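Local coordinates for putative ATP-grasp superfamily protein (Archaeoglobus fulgidus, PDB 3DF7), which is an ATP-grasp superfamily protein of unknown function that probably binds ATP and a metal ion, at residues Thr251-Phe256 and Ala262-Leu267; Ser30-Phe35 and Leu52-Val57; Leu98-Arg103 and Gly228-Asp233; Asn186-Asn191 and Ala196-Pro201; Val172-Ala175 and Asp179-Cys182. All coordinates share one frame; numbering follows the deposited sequence.

Interaction 1. Residues Thr251-Phe256 and Ala262-Leu267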
# COMPACT_ATOMS: atom_id res chain seq x y z
N THR A 251 0.07 3.95 1.93
CA THR A 251 0.16 5.20 2.68
C THR A 251 -1.14 5.84 3.20
O THR A 251 -1.17 6.36 4.32
CB THR A 251 0.96 6.25 1.87
OG1 THR A 251 2.20 5.66 1.45
CG2 THR A 251 1.28 7.47 2.73
N PRO A 252 -2.22 5.81 2.41
CA PRO A 252 -3.48 6.42 2.87
C PRO A 252 -3.95 5.90 4.24
O PRO A 252 -4.74 6.55 4.93
CB PRO A 252 -4.46 6.08 1.75
CG PRO A 252 -3.57 6.10 0.53
CD PRO A 252 -2.35 5.34 1.02
N VAL A 253 -3.46 4.73 4.63
CA VAL A 253 -3.83 4.13 5.90
C VAL A 253 -3.44 5.00 7.10
O VAL A 253 -4.10 4.97 8.13
CB VAL A 253 -3.17 2.73 6.07
CG1 VAL A 253 -1.68 2.87 6.41
CG2 VAL A 253 -3.88 1.95 7.14
N VAL A 254 -2.36 5.77 6.97
CA VAL A 254 -1.92 6.60 8.08
C VAL A 254 -2.97 7.63 8.49
O VAL A 254 -2.98 8.09 9.63
CB VAL A 254 -0.59 7.34 7.75
CG1 VAL A 254 0.46 6.33 7.31
CG2 VAL A 254 -0.81 8.39 6.67
N ALA A 255 -3.86 7.99 7.57
CA ALA A 255 -4.89 8.99 7.87
C ALA A 255 -6.15 8.43 8.52
O ALA A 255 -7.00 9.19 8.98
CB ALA A 255 -5.26 9.74 6.59
N PHE A 256 -6.28 7.10 8.57
CA PHE A 256 -7.50 6.50 9.12
C PHE A 256 -7.92 6.94 10.53
O PHE A 256 -9.09 7.25 10.75
CB PHE A 256 -7.40 4.98 9.04
CG PHE A 256 -7.49 4.43 7.63
CD1 PHE A 256 -7.51 5.28 6.53
CD2 PHE A 256 -7.56 3.05 7.41
CE1 PHE A 256 -7.59 4.76 5.22
CE2 PHE A 256 -7.64 2.53 6.12
CZ PHE A 256 -7.66 3.39 5.02
N ALA A 262 -10.86 5.38 13.50
CA ALA A 262 -10.60 3.95 13.51
C ALA A 262 -9.32 3.65 12.73
O ALA A 262 -9.13 4.17 11.63
CB ALA A 262 -11.76 3.19 12.89
N SER A 263 -8.46 2.82 13.29
CA SER A 263 -7.20 2.46 12.63
C SER A 263 -7.48 1.33 11.67
O SER A 263 -8.55 0.72 11.71
CB SER A 263 -6.18 1.99 13.66
OG SER A 263 -6.59 0.76 14.23
N VAL A 264 -6.52 1.02 10.79
CA VAL A 264 -6.72 -0.08 9.86
C VAL A 264 -6.92 -1.36 10.67
O VAL A 264 -7.62 -2.28 10.24
CB VAL A 264 -5.51 -0.24 8.91
CG1 VAL A 264 -4.26 -0.57 9.71
CG2 VAL A 264 -5.79 -1.33 7.89
N ALA A 265 -6.32 -1.41 11.86
CA ALA A 265 -6.45 -2.57 12.74
C ALA A 265 -7.90 -2.69 13.22
O ALA A 265 -8.48 -3.79 13.24
CB ALA A 265 -5.52 -2.44 13.93
N ASP A 266 -8.49 -1.56 13.61
CA ASP A 266 -9.87 -1.55 14.07
C ASP A 266 -10.77 -2.02 12.94
O ASP A 266 -11.66 -2.84 13.14
CB ASP A 266 -10.30 -0.13 14.48
CG ASP A 266 -9.60 0.36 15.74
OD1 ASP A 266 -9.50 -0.42 16.71
OD2 ASP A 266 -9.18 1.53 15.76
N LEU A 267 -10.52 -1.50 11.74
CA LEU A 267 -11.32 -1.84 10.58
C LEU A 267 -11.19 -3.31 10.17
O LEU A 267 -12.18 -3.95 9.82
CB LEU A 267 -10.94 -0.91 9.42
CG LEU A 267 -11.29 0.56 9.67
CD1 LEU A 267 -10.79 1.43 8.53
CD2 LEU A 267 -12.80 0.70 9.84
O HOH W 1 -4.53 3.16 10.39
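Val253 overlaps Val264 through its CG2 methyl, which presses against Val264 CB at 3.3 Å, closer than carbon atoms usually pack. CG2 stands anti to the backbone N of Val253 (CG1 at chi1 76°), and this sends it across to the other segment, where it also meets both methyls of Val264. Beside this pair lies the Phe256 ring. Val253 CA, three residues earlier in the same segment, sits over the centre of one ring face, Val264 CA comes to the ring edge near its plane, and Leu267 CD1 reaches Phe256 CD2 at 3.8 Å, the two side chains crossing at about a right angle. The Val264-Leu267 turn opens helix 264-268, and Ser263 is its N-cap in a capping box with Asp266: Asp266 N donates to Ser263 OG at 3.1 Å, and Ser263 N donates almost straight to Asp266 OD2 at 2.9 Å, on the anti side of the carboxylate. The second carboxylate oxygen, Asp266 OD1, is hydrogen-bonded to Tyr38 OH. No direct hydrogen bond joins the two segments; instead a water donates to Val253 O and accepts from Val264 N, 2.9 Å from each, so a backbone amide in the first turn of the helix is satisfied through it. Further out, Phe256 touches Ser173 and Ser184 of the central antiparallel sheet, while Ala265 packs on Phe35 of helix 18-35.

Interaction 2. Residues Ser30-Phe35 and Leu52-Val57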
# COMPACT_ATOMS: atom_id res chain seq x y z
N SER A 30 1.86 3.92 12.09
CA SER A 30 0.41 3.78 12.05
C SER A 30 -0.03 2.35 12.36
O SER A 30 -0.99 2.13 13.10
CB SER A 30 -0.13 4.21 10.68
OG SER A 30 -1.53 4.01 10.60
N ALA A 31 0.68 1.37 11.80
CA ALA A 31 0.36 -0.04 12.02
C ALA A 31 0.68 -0.44 13.46
O ALA A 31 -0.06 -1.19 14.09
CB ALA A 31 1.16 -0.92 11.05
N PHE A 32 1.79 0.07 13.98
CA PHE A 32 2.20 -0.22 15.35
C PHE A 32 1.14 0.28 16.34
O PHE A 32 0.69 -0.46 17.22
CB PHE A 32 3.54 0.47 15.65
CG PHE A 32 4.08 0.17 17.02
CD1 PHE A 32 4.82 -0.98 17.26
CD2 PHE A 32 3.83 1.04 18.08
CE1 PHE A 32 5.31 -1.27 18.53
CE2 PHE A 32 4.31 0.76 19.36
CZ PHE A 32 5.05 -0.40 19.58
N ASP A 33 0.73 1.54 16.18
CA ASP A 33 -0.26 2.14 17.07
C ASP A 33 -1.65 1.53 16.94
O ASP A 33 -2.45 1.57 17.87
CB ASP A 33 -0.34 3.65 16.84
CG ASP A 33 0.93 4.38 17.24
OD1 ASP A 33 1.64 3.88 18.14
OD2 ASP A 33 1.22 5.45 16.66
N GLY A 34 -1.93 0.94 15.78
CA GLY A 34 -3.22 0.33 15.57
C GLY A 34 -3.28 -1.11 16.06
O GLY A 34 -4.10 -1.45 16.91
N PHE A 35 -2.40 -1.96 15.55
CA PHE A 35 -2.40 -3.36 15.94
C PHE A 35 -2.02 -3.66 17.39
O PHE A 35 -2.38 -4.71 17.91
CB PHE A 35 -1.50 -4.19 15.01
CG PHE A 35 -2.05 -4.34 13.62
CD1 PHE A 35 -1.69 -3.45 12.61
CD2 PHE A 35 -2.96 -5.35 13.32
CE1 PHE A 35 -2.23 -3.56 11.33
CE2 PHE A 35 -3.51 -5.48 12.04
CZ PHE A 35 -3.15 -4.58 11.05
N LEU A 52 12.02 6.07 18.55
CA LEU A 52 10.61 6.21 18.22
C LEU A 52 9.69 5.07 18.63
O LEU A 52 8.48 5.25 18.73
CB LEU A 52 10.46 6.43 16.70
CG LEU A 52 11.26 7.56 16.05
CD1 LEU A 52 11.00 7.54 14.54
CD2 LEU A 52 10.88 8.90 16.65
N PHE A 53 10.26 3.89 18.87
CA PHE A 53 9.43 2.75 19.23
C PHE A 53 9.90 1.93 20.42
O PHE A 53 11.10 1.83 20.69
CB PHE A 53 9.30 1.83 18.02
CG PHE A 53 8.81 2.52 16.78
CD1 PHE A 53 9.71 2.97 15.81
CD2 PHE A 53 7.45 2.75 16.58
CE1 PHE A 53 9.26 3.62 14.67
CE2 PHE A 53 7.00 3.41 15.44
CZ PHE A 53 7.91 3.84 14.48
N THR A 54 8.94 1.35 21.12
CA THR A 54 9.24 0.51 22.27
C THR A 54 9.53 -0.91 21.81
O THR A 54 8.87 -1.87 22.20
CB THR A 54 8.07 0.52 23.27
OG1 THR A 54 6.84 0.31 22.57
CG2 THR A 54 8.01 1.86 24.01
N LEU A 55 10.53 -1.03 20.94
CA LEU A 55 10.97 -2.31 20.40
C LEU A 55 12.49 -2.32 20.39
O LEU A 55 13.12 -1.26 20.38
CB LEU A 55 10.45 -2.51 18.98
CG LEU A 55 8.95 -2.74 18.79
CD1 LEU A 55 8.59 -2.65 17.31
CD2 LEU A 55 8.59 -4.10 19.36
N PRO A 56 13.11 -3.51 20.40
CA PRO A 56 14.57 -3.55 20.38
C PRO A 56 15.10 -3.23 18.99
O PRO A 56 14.36 -3.28 18.00
CB PRO A 56 14.87 -4.98 20.81
CG PRO A 56 13.74 -5.74 20.18
CD PRO A 56 12.54 -4.86 20.51
N VAL A 57 16.39 -2.90 18.93
CA VAL A 57 17.06 -2.61 17.67
C VAL A 57 17.68 -3.92 17.21
O VAL A 57 18.28 -4.64 18.01
CB VAL A 57 18.18 -1.56 17.88
CG1 VAL A 57 18.98 -1.38 16.59
CG2 VAL A 57 17.59 -0.24 18.31
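Phe32 reaches out from helix 18-35 and lays one ring face against the edge of Phe53, whose CD2 stands 4.2 Å above the plane and offset toward the rim. This is a T-shaped pair, with centroids 5.7 Å apart and planes at 66°. With CG anti to the backbone N (chi1 -177°), the Phe32 side chain extends from the helix into the 52-57 loop. On its packed side the ring also meets Leu55, whose CD1 lies 3.8 Å from Phe32 CE1, the two side chains running past each other in opposite directions. The same cluster continues along the helix, where Phe53 makes a second edge-to-face pair with Phe28 and Leu55 touches Phe28 as well; Phe32 itself rests on Leu6 of strand 3-8. The outer side is looser. Here Thr54, an exposed residue at the centre of an inverse gamma turn, brings its OG1 to the ring edge, near the ring plane and 3.6 Å from Phe32 CZ. Next to Phe32, Asp33 forms salt bridges with Lys29 and Lys36 along the helix surface. Without the Phe32 ring, as with an alanine here, Phe53 would probably lose its partner ring on this side, a gap would open beside Leu55 CD1, and the loop would be less firmly held to the helix. No hydrogen bond crosses between the two segments, so the loop is held to this part of helix 18-35 by aromatic and aliphatic packing, an attachment that constrains direction less than a polar network would.

Interaction 3. Residues Leu98-Arg103 and Gly228-Asp233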
# COMPACT_ATOMS: atom_id res chain seq x y z
N LEU A 98 -1.36 -12.02 8.24
CA LEU A 98 -2.47 -11.07 8.29
C LEU A 98 -2.57 -10.35 6.95
O LEU A 98 -3.52 -9.60 6.70
CB LEU A 98 -2.27 -10.03 9.41
CG LEU A 98 -2.24 -10.55 10.85
CD1 LEU A 98 -2.34 -9.37 11.80
CD2 LEU A 98 -3.41 -11.51 11.08
N GLY A 99 -1.58 -10.59 6.09
CA GLY A 99 -1.54 -9.99 4.77
C GLY A 99 -1.79 -11.01 3.67
O GLY A 99 -2.28 -12.11 3.94
N SER A 100 -1.44 -10.67 2.44
CA SER A 100 -1.65 -11.55 1.30
C SER A 100 -0.61 -12.66 1.16
O SER A 100 0.53 -12.51 1.61
CB SER A 100 -1.70 -10.74 0.00
OG SER A 100 -2.81 -9.86 -0.01
N SER A 101 -1.00 -13.76 0.52
CA SER A 101 -0.09 -14.89 0.31
C SER A 101 1.01 -14.53 -0.68
O SER A 101 0.81 -13.66 -1.54
CB SER A 101 -0.86 -16.10 -0.23
OG SER A 101 -1.19 -15.92 -1.59
N SER A 102 2.16 -15.18 -0.58
CA SER A 102 3.26 -14.90 -1.50
C SER A 102 2.83 -15.23 -2.93
O SER A 102 3.27 -14.60 -3.88
CB SER A 102 4.51 -15.73 -1.12
OG SER A 102 4.26 -17.12 -1.19
N ARG A 103 1.95 -16.22 -3.06
CA ARG A 103 1.44 -16.63 -4.37
C ARG A 103 0.75 -15.44 -5.05
O ARG A 103 1.02 -15.13 -6.21
CB ARG A 103 0.44 -17.78 -4.19
CG ARG A 103 -0.12 -18.34 -5.49
CD ARG A 103 -1.05 -19.54 -5.25
NE ARG A 103 -2.45 -19.18 -5.01
CZ ARG A 103 -2.93 -18.69 -3.87
NH1 ARG A 103 -2.13 -18.49 -2.83
NH2 ARG A 103 -4.22 -18.41 -3.76
N GLY A 228 -6.53 -9.77 3.88
CA GLY A 228 -6.26 -8.63 4.74
C GLY A 228 -6.41 -7.32 4.00
O GLY A 228 -7.25 -7.19 3.11
N TYR A 229 -5.59 -6.34 4.35
CA TYR A 229 -5.65 -5.04 3.70
C TYR A 229 -5.00 -5.08 2.32
O TYR A 229 -3.85 -5.50 2.18
CB TYR A 229 -4.95 -3.97 4.54
CG TYR A 229 -4.95 -2.60 3.90
CD1 TYR A 229 -5.88 -1.63 4.27
CD2 TYR A 229 -4.01 -2.28 2.91
CE1 TYR A 229 -5.87 -0.37 3.68
CE2 TYR A 229 -4.00 -1.03 2.31
CZ TYR A 229 -4.93 -0.08 2.70
OH TYR A 229 -4.91 1.17 2.13
N VAL A 230 -5.74 -4.63 1.32
CA VAL A 230 -5.25 -4.57 -0.05
C VAL A 230 -5.64 -3.23 -0.64
O VAL A 230 -6.76 -2.76 -0.45
CB VAL A 230 -5.86 -5.70 -0.92
CG1 VAL A 230 -5.40 -5.55 -2.38
CG2 VAL A 230 -5.44 -7.07 -0.38
N GLY A 231 -4.70 -2.59 -1.33
CA GLY A 231 -4.99 -1.31 -1.94
C GLY A 231 -5.10 -1.48 -3.45
O GLY A 231 -4.33 -2.23 -4.05
N VAL A 232 -6.07 -0.81 -4.07
CA VAL A 232 -6.23 -0.90 -5.52
C VAL A 232 -6.16 0.49 -6.13
O VAL A 232 -6.97 1.36 -5.78
CB VAL A 232 -7.59 -1.53 -5.91
CG1 VAL A 232 -7.70 -1.63 -7.44
CG2 VAL A 232 -7.73 -2.90 -5.28
N ASP A 233 -5.21 0.71 -7.02
CA ASP A 233 -5.07 2.01 -7.68
C ASP A 233 -5.97 2.06 -8.91
O ASP A 233 -5.95 1.15 -9.74
CB ASP A 233 -3.62 2.27 -8.10
CG ASP A 233 -2.73 2.66 -6.93
OD1 ASP A 233 -3.26 2.94 -5.83
OD2 ASP A 233 -1.50 2.70 -7.12
O HOH W 2 -3.28 -6.82 6.04
O HOH W 3 -2.74 -7.95 1.76
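Ser100 meets Val230 of strand 228-236 through its hydroxyl. Its CB carries OG to a position anti to the carbonyl carbon (chi1 -64°), and there the hydroxyl has three neighbours. Ser100 OG accepts from Asn227 N just before the strand, donates to a water at 2.6 Å, and lies 3.9 Å from the Val230 CG2 methyl, a van der Waals contact. The same water donates to Tyr229 O at 2.7 Å, so serine and strand are joined through it. The segments belong to two different parts of the fold: 98-103 follows the last strand of the parallel four-stranded sheet, and 228-233 is a strand of the large antiparallel sheet of the ATP-grasp part. Between them there is no direct hydrogen bond. A second water bridges Leu98 O and Tyr229 N, 2.9 Å from each, while Leu98 O also receives a CA-H...O contact from Gly228 CA at 3.5 Å. Any CB on Gly228 would run into Leu98 O, and its positive phi (80°) also favours glycine. Strand 228-236 is hydrogen-bonded to its neighbour 168-176, Gly228 with Val176 and Val230 with Leu174, whereas Tyr229 OH is hydrogen-bonded to Thr250 OG1 and Ser173 OG.

Interaction 4. Residues Asn186-Asn191 and Ala196-Pro201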
# COMPACT_ATOMS: atom_id res chain seq x y z
N ASN A 186 -9.80 6.64 -1.45
CA ASN A 186 -8.90 7.77 -1.34
C ASN A 186 -8.57 8.44 -2.65
O ASN A 186 -8.54 7.80 -3.70
CB ASN A 186 -7.61 7.32 -0.66
CG ASN A 186 -7.82 6.11 0.22
OD1 ASN A 186 -7.42 4.99 -0.13
ND2 ASN A 186 -8.45 6.32 1.37
N GLU A 187 -8.30 9.73 -2.58
CA GLU A 187 -7.95 10.51 -3.75
C GLU A 187 -6.43 10.62 -3.76
O GLU A 187 -5.82 10.88 -2.73
CB GLU A 187 -8.59 11.89 -3.65
CG GLU A 187 -8.39 12.78 -4.84
CD GLU A 187 -9.01 14.15 -4.61
OE1 GLU A 187 -9.91 14.26 -3.75
OE2 GLU A 187 -8.60 15.10 -5.30
N GLN A 188 -5.82 10.41 -4.92
CA GLN A 188 -4.37 10.52 -5.01
C GLN A 188 -3.98 11.80 -5.74
O GLN A 188 -4.58 12.16 -6.75
CB GLN A 188 -3.78 9.31 -5.75
CG GLN A 188 -4.11 7.94 -5.12
CD GLN A 188 -3.57 7.77 -3.71
OE1 GLN A 188 -2.44 8.17 -3.41
NE2 GLN A 188 -4.37 7.17 -2.84
N ILE A 189 -2.98 12.49 -5.21
CA ILE A 189 -2.50 13.71 -5.83
C ILE A 189 -1.14 13.38 -6.43
O ILE A 189 -0.18 13.08 -5.72
CB ILE A 189 -2.38 14.85 -4.80
CG1 ILE A 189 -3.77 15.19 -4.26
CG2 ILE A 189 -1.74 16.08 -5.44
CD1 ILE A 189 -3.79 16.20 -3.13
N ILE A 190 -1.06 13.41 -7.76
CA ILE A 190 0.17 13.06 -8.45
C ILE A 190 0.92 14.22 -9.08
O ILE A 190 0.32 15.12 -9.67
CB ILE A 190 -0.12 11.99 -9.52
CG1 ILE A 190 -0.78 10.77 -8.86
CG2 ILE A 190 1.17 11.59 -10.23
CD1 ILE A 190 -1.09 9.64 -9.80
N ASN A 191 2.24 14.17 -8.95
CA ASN A 191 3.12 15.19 -9.51
C ASN A 191 4.27 14.45 -10.20
O ASN A 191 5.02 13.71 -9.56
CB ASN A 191 3.67 16.08 -8.39
CG ASN A 191 4.45 17.27 -8.91
OD1 ASN A 191 5.44 17.11 -9.63
ND2 ASN A 191 4.01 18.47 -8.56
N ALA A 196 2.24 12.55 -4.58
CA ALA A 196 2.68 13.64 -3.70
C ALA A 196 1.78 13.73 -2.47
O ALA A 196 2.15 14.32 -1.46
CB ALA A 196 2.67 14.97 -4.46
N GLY A 197 0.59 13.15 -2.56
CA GLY A 197 -0.32 13.19 -1.43
C GLY A 197 -1.61 12.45 -1.69
O GLY A 197 -1.83 11.95 -2.79
N ALA A 198 -2.45 12.36 -0.66
CA ALA A 198 -3.73 11.69 -0.77
C ALA A 198 -4.75 12.47 0.06
O ALA A 198 -4.39 13.19 0.98
CB ALA A 198 -3.64 10.25 -0.27
N VAL A 199 -6.02 12.33 -0.30
CA VAL A 199 -7.11 12.98 0.41
C VAL A 199 -8.03 11.84 0.84
O VAL A 199 -8.50 11.07 0.01
CB VAL A 199 -7.86 13.97 -0.50
CG1 VAL A 199 -8.99 14.63 0.27
CG2 VAL A 199 -6.89 15.03 -1.02
N VAL A 200 -8.25 11.74 2.15
CA VAL A 200 -9.08 10.68 2.73
C VAL A 200 -10.23 11.27 3.56
O VAL A 200 -9.99 11.92 4.57
CB VAL A 200 -8.22 9.78 3.66
CG1 VAL A 200 -9.04 8.63 4.20
CG2 VAL A 200 -6.99 9.27 2.91
N PRO A 201 -11.49 11.03 3.14
CA PRO A 201 -11.90 10.27 1.96
C PRO A 201 -11.83 11.11 0.69
O PRO A 201 -11.70 12.33 0.75
CB PRO A 201 -13.33 9.85 2.30
CG PRO A 201 -13.83 11.05 3.04
CD PRO A 201 -12.66 11.39 3.96
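Glu187 and Val199 face each other in the antiparallel beta hairpin formed by strands 180-191 and 194-200, within the large sheet of the ATP-grasp part; the strand axes run at 159°. Backbone bonds come first. Glu187 N donates to Val199 O at 2.9 Å, nearly straight and in the carbonyl plane, and Val199 N returns a bond to Glu187 O at 2.8 Å. Two residues on, Ile189 N meets Gly197 O at 2.7 Å from well above the carbonyl plane. Between these hydrogen-bonded pairs, Gln188 and Ala198 form a non-hydrogen-bonded pair, and Ala198 CA makes a close CA-H...O contact with Glu187 O. Side-chain packing follows. Glu187 and Val199 lie side by side, pointing the same way, and Ile189 extends toward the same sheet face to bring its CD1 3.9 Å from Val199 CG2. Val199 and Ile189 also touch Met280 of the next strand, 279-285. On the opposite face, the Gln188 chain bends at chi2 (-62°), bringing its amide back over Ala198 CB. Charge is dealt with outside the hairpin segments, where Glu187 OE2 forms a salt bridge with Arg203 NH2. Near the hairpin turn the regular pattern breaks into a classic beta bulge, with Ala196 and Gly197 both opposite Ile189. Ile189 O takes two donors: Ala196 N at 2.7 Å, nearly head-on to the oxygen, and Gly197 N at 3.3 Å, on a lone pair.

Interaction 5. Residues Val172-Ala175 and Asp179-Cys182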
# COMPACT_ATOMS: atom_id res chain seq x y z
N VAL A 172 -8.48 2.42 -3.63
CA VAL A 172 -9.52 1.87 -2.77
C VAL A 172 -8.87 0.93 -1.77
O VAL A 172 -8.12 0.02 -2.16
CB VAL A 172 -10.57 1.08 -3.59
CG1 VAL A 172 -11.65 0.52 -2.66
CG2 VAL A 172 -11.20 2.00 -4.63
N SER A 173 -9.14 1.16 -0.50
CA SER A 173 -8.60 0.34 0.58
C SER A 173 -9.65 -0.73 0.88
O SER A 173 -10.77 -0.41 1.28
CB SER A 173 -8.35 1.19 1.83
OG SER A 173 -7.44 2.24 1.56
N LEU A 174 -9.26 -1.98 0.70
CA LEU A 174 -10.17 -3.09 0.93
C LEU A 174 -9.67 -4.08 1.99
O LEU A 174 -8.47 -4.23 2.21
CB LEU A 174 -10.38 -3.85 -0.38
CG LEU A 174 -10.91 -3.10 -1.61
CD1 LEU A 174 -10.78 -3.98 -2.84
CD2 LEU A 174 -12.35 -2.70 -1.39
N ALA A 175 -10.63 -4.74 2.63
CA ALA A 175 -10.33 -5.76 3.63
C ALA A 175 -10.78 -7.04 2.95
O ALA A 175 -11.98 -7.24 2.73
CB ALA A 175 -11.14 -5.52 4.90
N ASP A 179 -15.28 -12.26 2.72
CA ASP A 179 -15.88 -11.36 1.75
C ASP A 179 -14.91 -10.20 1.55
O ASP A 179 -13.88 -10.11 2.23
CB ASP A 179 -17.21 -10.81 2.27
CG ASP A 179 -18.22 -11.90 2.58
OD1 ASP A 179 -18.58 -12.67 1.65
OD2 ASP A 179 -18.66 -11.98 3.74
N VAL A 180 -15.23 -9.31 0.62
CA VAL A 180 -14.39 -8.15 0.37
C VAL A 180 -15.16 -6.93 0.87
O VAL A 180 -16.29 -6.69 0.47
CB VAL A 180 -14.08 -7.99 -1.13
CG1 VAL A 180 -13.21 -6.76 -1.35
CG2 VAL A 180 -13.36 -9.24 -1.63
N LYS A 181 -14.54 -6.17 1.76
CA LYS A 181 -15.19 -4.99 2.32
C LYS A 181 -14.39 -3.73 2.04
O LYS A 181 -13.17 -3.72 2.18
CB LYS A 181 -15.37 -5.18 3.83
CG LYS A 181 -16.20 -4.11 4.51
CD LYS A 181 -16.42 -4.46 5.97
CE LYS A 181 -17.38 -3.50 6.65
NZ LYS A 181 -17.62 -3.89 8.07
N CYS A 182 -15.09 -2.67 1.63
CA CYS A 182 -14.42 -1.41 1.35
C CYS A 182 -14.20 -0.66 2.65
O CYS A 182 -15.14 -0.41 3.41
CB CYS A 182 -15.25 -0.53 0.42
SG CYS A 182 -14.48 1.07 0.09
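Leu174 sets its two methyls against different residues of the facing strand: CD1 lies 4.0 Å from Val180 CG1, and CD2 comes within 3.7 Å of Cys182 CA and also touches Cys182 CB. CG anti to the carbonyl carbon (chi1 -57°) brings the end of the side chain close to that strand. Beside it, Val172 CG1 packs against Cys182 SG at 4.0 Å. These contacts are held in register by two backbone hydrogen bonds. Ala175 N donates to Lys181 O at 2.8 Å in the carbonyl plane, and Lys181 N donates to Ala175 O at 2.9 Å, tilted from the plane of the Ala175 carbonyl. The side chains of Ala175 and Lys181 share the other sheet face, where the lysine chain runs extended toward Glu272, a long and weak ion pair. Farther out, helix 206-220 covers the Leu174 face: Val220 meets Leu174, Val212 and Ala216 meet Val172, and Val213 meets Cys182. Strand 228-236 flanks the other side of strand 168-176 through backbone bonds from Val230 and Val232. The whole is an antiparallel beta hairpin within a helix-backed sheet, as expected of the ATP-grasp fold.

How the interactions relate
Interactions 3, 4 and 5 all reach the large antiparallel sheet. Interactions 4 and 5 share strand 180-191, and Val232 O of interaction 3 lies 2.8 Å from Val172 N of interaction 5, a backbone hydrogen bond between neighbouring strands. Interaction 1 sits against this sheet: Phe256 CZ is 3.7 Å from Ser173 OG, Val264 CG2 is 3.6 Å from Tyr229 CD1, and Pro252 packs on Asn186 and Gln188 of interaction 4. On its other side, Ala265 CB lies 3.4 Å from Gly34 C, so interaction 1 links the sheet to the helix of interaction 2. Interactions 2 and 4 stand farther apart, about 25 Å between centres, with nearest atoms about 11 Å apart.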